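Local atomic coordinates of peptide ABC transporter, peptide-binding protein (Thermus thermophilus, PDB entry 2D5W), a protein that binds oligopeptides and probably delivers them to an ABC transporter for uptake into the cell. Residues P212-R217 and E225-P230. Residues are numbered along the deposited sequence; the frame is centred on the assembly and turned at random.
Sequences PFKLKR and EMERNP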
ATOM      1  N   PRO A 212      19.543   0.030   7.947  1.00 10.03           N
ATOM      2  CA  PRO A 212      20.794  -0.722   7.838  1.00  9.96           C
ATOM      3  C   PRO A 212      21.586  -0.413   6.568  1.00  8.97           C
ATOM      4  O   PRO A 212      22.762  -0.757   6.473  1.00 10.18           O
ATOM      5  CB  PRO A 212      20.334  -2.180   7.924  1.00 11.81           C
ATOM      6  CG  PRO A 212      18.935  -2.136   7.410  1.00 12.22           C
ATOM      7  CD  PRO A 212      18.384  -0.875   8.018  1.00 11.17           C
ATOM      8  N   PHE A 213      20.936   0.237   5.604  1.00  9.19           N
ATOM      9  CA  PHE A 213      21.581   0.617   4.349  1.00  8.66           C
ATOM     10  C   PHE A 213      21.307   2.082   4.037  1.00  8.21           C
ATOM     11  O   PHE A 213      20.360   2.680   4.561  1.00  8.93           O
ATOM     12  CB  PHE A 213      21.075  -0.267   3.198  1.00  9.18           C
ATOM     13  CG  PHE A 213      21.425  -1.720   3.365  1.00  7.80           C
ATOM     14  CD1 PHE A 213      22.649  -2.221   2.912  1.00  8.71           C
ATOM     15  CD2 PHE A 213      20.573  -2.569   4.059  1.00  8.26           C
ATOM     16  CE1 PHE A 213      23.015  -3.549   3.163  1.00  9.03           C
ATOM     17  CE2 PHE A 213      20.933  -3.896   4.311  1.00  8.24           C
ATOM     18  CZ  PHE A 213      22.156  -4.383   3.865  1.00  9.01           C
ATOM     19  N   LYS A 214      22.163   2.663   3.205  1.00  8.73           N
ATOM     20  CA  LYS A 214      22.022   4.048   2.779  1.00  9.03           C
ATOM     21  C   LYS A 214      22.097   4.048   1.259  1.00  8.63           C
ATOM     22  O   LYS A 214      22.638   3.120   0.655  1.00  9.77           O
ATOM     23  CB  LYS A 214      23.130   4.921   3.379  1.00  8.94           C
ATOM     24  CG  LYS A 214      24.548   4.475   3.066  1.00  9.72           C
ATOM     25  CD  LYS A 214      25.561   5.395   3.741  1.00 11.86           C
ATOM     26  CE  LYS A 214      26.990   4.944   3.490  1.00 12.06           C
ATOM     27  NZ  LYS A 214      27.963   5.921   4.054  1.00 16.30           N
ATOM     28  N   LEU A 215      21.551   5.079   0.632  1.00  8.55           N
ATOM     29  CA  LEU A 215      21.564   5.131  -0.817  1.00  8.43           C
ATOM     30  C   LEU A 215      22.952   5.361  -1.393  1.00  9.11           C
ATOM     31  O   LEU A 215      23.737   6.140  -0.853  1.00 11.07           O
ATOM     32  CB  LEU A 215      20.632   6.239  -1.313  1.00  9.72           C
ATOM     33  CG  LEU A 215      20.503   6.361  -2.836  1.00 10.51           C
ATOM     34  CD1 LEU A 215      19.689   5.196  -3.371  1.00 11.83           C
ATOM     35  CD2 LEU A 215      19.838   7.686  -3.200  1.00 12.11           C
ATOM     36  N   LYS A 216      23.254   4.652  -2.476  1.00  9.49           N
ATOM     37  CA  LYS A 216      24.510   4.841  -3.193  1.00  9.85           C
ATOM     38  C   LYS A 216      24.106   5.635  -4.439  1.00  9.95           C
ATOM     39  O   LYS A 216      24.574   6.751  -4.651  1.00 11.51           O
ATOM     40  CB  LYS A 216      25.135   3.501  -3.591  1.00 11.41           C
ATOM     41  CG  LYS A 216      26.398   3.631  -4.434  1.00 15.73           C
ATOM     42  CD  LYS A 216      27.489   4.385  -3.696  1.00 20.22           C
ATOM     43  CE  LYS A 216      28.749   4.480  -4.539  1.00 22.76           C
ATOM     44  NZ  LYS A 216      29.256   3.129  -4.912  1.00 25.02           N
ATOM     45  N   ARG A 217      23.217   5.067  -5.252  1.00  8.98           N
ATOM     46  CA  ARG A 217      22.740   5.758  -6.445  1.00  8.92           C
ATOM     47  C   ARG A 217      21.431   5.185  -6.969  1.00  8.31           C
ATOM     48  O   ARG A 217      21.144   3.995  -6.808  1.00  9.62           O
ATOM     49  CB  ARG A 217      23.786   5.701  -7.563  1.00 11.23           C
ATOM     50  CG  ARG A 217      24.043   4.307  -8.106  1.00 11.90           C
ATOM     51  CD  ARG A 217      24.997   4.341  -9.293  1.00 18.13           C
ATOM     52  NE  ARG A 217      26.341   4.769  -8.921  1.00 22.16           N
ATOM     53  CZ  ARG A 217      27.189   4.041  -8.199  1.00 24.49           C
ATOM     54  NH1 ARG A 217      28.392   4.518  -7.912  1.00 26.94           N
ATOM     55  NH2 ARG A 217      26.838   2.836  -7.769  1.00 26.99           N
ATOM     56  N   GLU A 225      20.658   1.346  -6.005  1.00  9.94           N
ATOM     57  CA  GLU A 225      21.779   0.695  -5.344  1.00 10.08           C
ATOM     58  C   GLU A 225      21.994   1.290  -3.966  1.00  9.01           C
ATOM     59  O   GLU A 225      22.057   2.510  -3.810  1.00  8.92           O
ATOM     60  CB  GLU A 225      23.047   0.866  -6.182  1.00 11.93           C
ATOM     61  CG  GLU A 225      22.869   0.528  -7.655  1.00 18.56           C
ATOM     62  CD  GLU A 225      24.151   0.693  -8.450  1.00 20.51           C
ATOM     63  OE1 GLU A 225      24.084   0.672  -9.696  1.00 26.14           O
ATOM     64  OE2 GLU A 225      25.225   0.839  -7.830  1.00 26.20           O
ATOM     65  N   MET A 226      22.125   0.418  -2.974  1.00  8.48           N
ATOM     66  CA  MET A 226      22.315   0.826  -1.589  1.00  8.56           C
ATOM     67  C   MET A 226      23.546   0.129  -1.019  1.00  8.40           C
ATOM     68  O   MET A 226      23.947  -0.936  -1.491  1.00 10.43           O
ATOM     69  CB  MET A 226      21.071   0.451  -0.774  1.00  9.70           C
ATOM     70  CG  MET A 226      19.773   1.015  -1.359  1.00 10.71           C
ATOM     71  SD  MET A 226      18.261   0.500  -0.519  1.00 11.20           S
ATOM     72  CE  MET A 226      17.964  -1.081  -1.306  1.00 12.50           C
ATOM     73  N   GLU A 227      24.154   0.742  -0.009  1.00  8.97           N
ATOM     74  CA  GLU A 227      25.326   0.164   0.630  1.00  9.57           C
ATOM     75  C   GLU A 227      25.121   0.193   2.140  1.00  9.72           C
ATOM     76  O   GLU A 227      24.318   0.974   2.651  1.00  9.76           O
ATOM     77  CB  GLU A 227      26.588   0.938   0.242  1.00 11.92           C
ATOM     78  CG  GLU A 227      26.588   2.388   0.671  1.00 14.56           C
ATOM     79  CD  GLU A 227      27.904   3.078   0.374  1.00 18.28           C
ATOM     80  OE1 GLU A 227      28.955   2.568   0.819  1.00 22.62           O
ATOM     81  OE2 GLU A 227      27.890   4.129  -0.295  1.00 20.36           O
ATOM     82  N   ARG A 228      25.854  -0.654   2.853  1.00  9.57           N
ATOM     83  CA  ARG A 228      25.716  -0.731   4.301  1.00 10.22           C
ATOM     84  C   ARG A 228      25.869   0.620   4.994  1.00  9.86           C
ATOM     85  O   ARG A 228      26.753   1.407   4.663  1.00 11.25           O
ATOM     86  CB  ARG A 228      26.751  -1.702   4.875  1.00 11.37           C
ATOM     87  CG  ARG A 228      26.404  -2.231   6.258  1.00 13.08           C
ATOM     88  CD  ARG A 228      25.545  -3.472   6.138  1.00 14.39           C
ATOM     89  NE  ARG A 228      25.021  -3.928   7.419  1.00 13.62           N
ATOM     90  CZ  ARG A 228      24.392  -5.086   7.590  1.00 13.17           C
ATOM     91  NH1 ARG A 228      23.934  -5.427   8.785  1.00 12.83           N
ATOM     92  NH2 ARG A 228      24.235  -5.910   6.563  1.00 11.46           N
ATOM     93  N   ASN A 229      24.988   0.879   5.955  1.00  9.52           N
ATOM     94  CA  ASN A 229      25.034   2.108   6.744  1.00 10.66           C
ATOM     95  C   ASN A 229      25.677   1.714   8.073  1.00 10.63           C
ATOM     96  O   ASN A 229      25.029   1.120   8.932  1.00 10.50           O
ATOM     97  CB  ASN A 229      23.617   2.645   6.972  1.00 10.72           C
ATOM     98  CG  ASN A 229      23.583   3.831   7.922  1.00 11.10           C
ATOM     99  OD1 ASN A 229      24.615   4.413   8.247  1.00 11.66           O
ATOM    100  ND2 ASN A 229      22.385   4.198   8.363  1.00 11.78           N
ATOM    101  N   PRO A 230      26.970   2.033   8.255  1.00 12.56           N
ATOM    102  CA  PRO A 230      27.676   1.687   9.493  1.00 14.50           C
ATOM    103  C   PRO A 230      27.125   2.331  10.759  1.00 15.07           C
ATOM    104  O   PRO A 230      27.423   1.887  11.869  1.00 17.54           O
ATOM    105  CB  PRO A 230      29.111   2.116   9.198  1.00 15.41           C
ATOM    106  CG  PRO A 230      28.920   3.304   8.320  1.00 16.16           C
ATOM    107  CD  PRO A 230      27.833   2.839   7.372  1.00 14.30           C
TER
HETATM  108  O   HOH W   1      24.011  -1.673   8.973  1.00 17.98           O
HETATM  109  O   HOH W   2      26.479   6.347  -0.337  1.00 21.47           O
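K214 and E227 form a hydrogen-bonded pair near the open end of a β hairpin whose strands, 213-219 and 223-228, lie at one margin of a mixed sheet. Their backbones exchange two bonds, K214 N to E227 O (2.8 Å) and E227 N to K214 O; beyond them N229 N donates to P212 O from above the carbonyl plane. Near the turn a classic β bulge interrupts the register: K216 N and R217 N both donate to E225 O, while E225 N returns a nearly straight bond to R217 O (2.8 Å, 173° at the hydrogen).

Among the charged side chains, R217 bends at chi3 (66°) and brings NH2 to E225 OE2 at 2.6 Å, a salt bridge that leaves the guanidinium in its own plane but meets the carboxylate from above. An alanine in place of E225 would probably leave this guanidinium without its mate and free to swing. Extended K214 lays its CE beside E227 CD (3.7 Å), the charged tips staying apart.

For apolar contact, F213 CB meets M226 CB at 4.0 Å, and both side chains reach Y39 of helix 31-40. F213 CZ also approaches R228 NH2, which bonds to V244 O.

Two waters complete the pairing. One takes a bond from R228 NE beside P212 O; the other donates to L215 O and to E227 OE2, the latter at 2.6 Å.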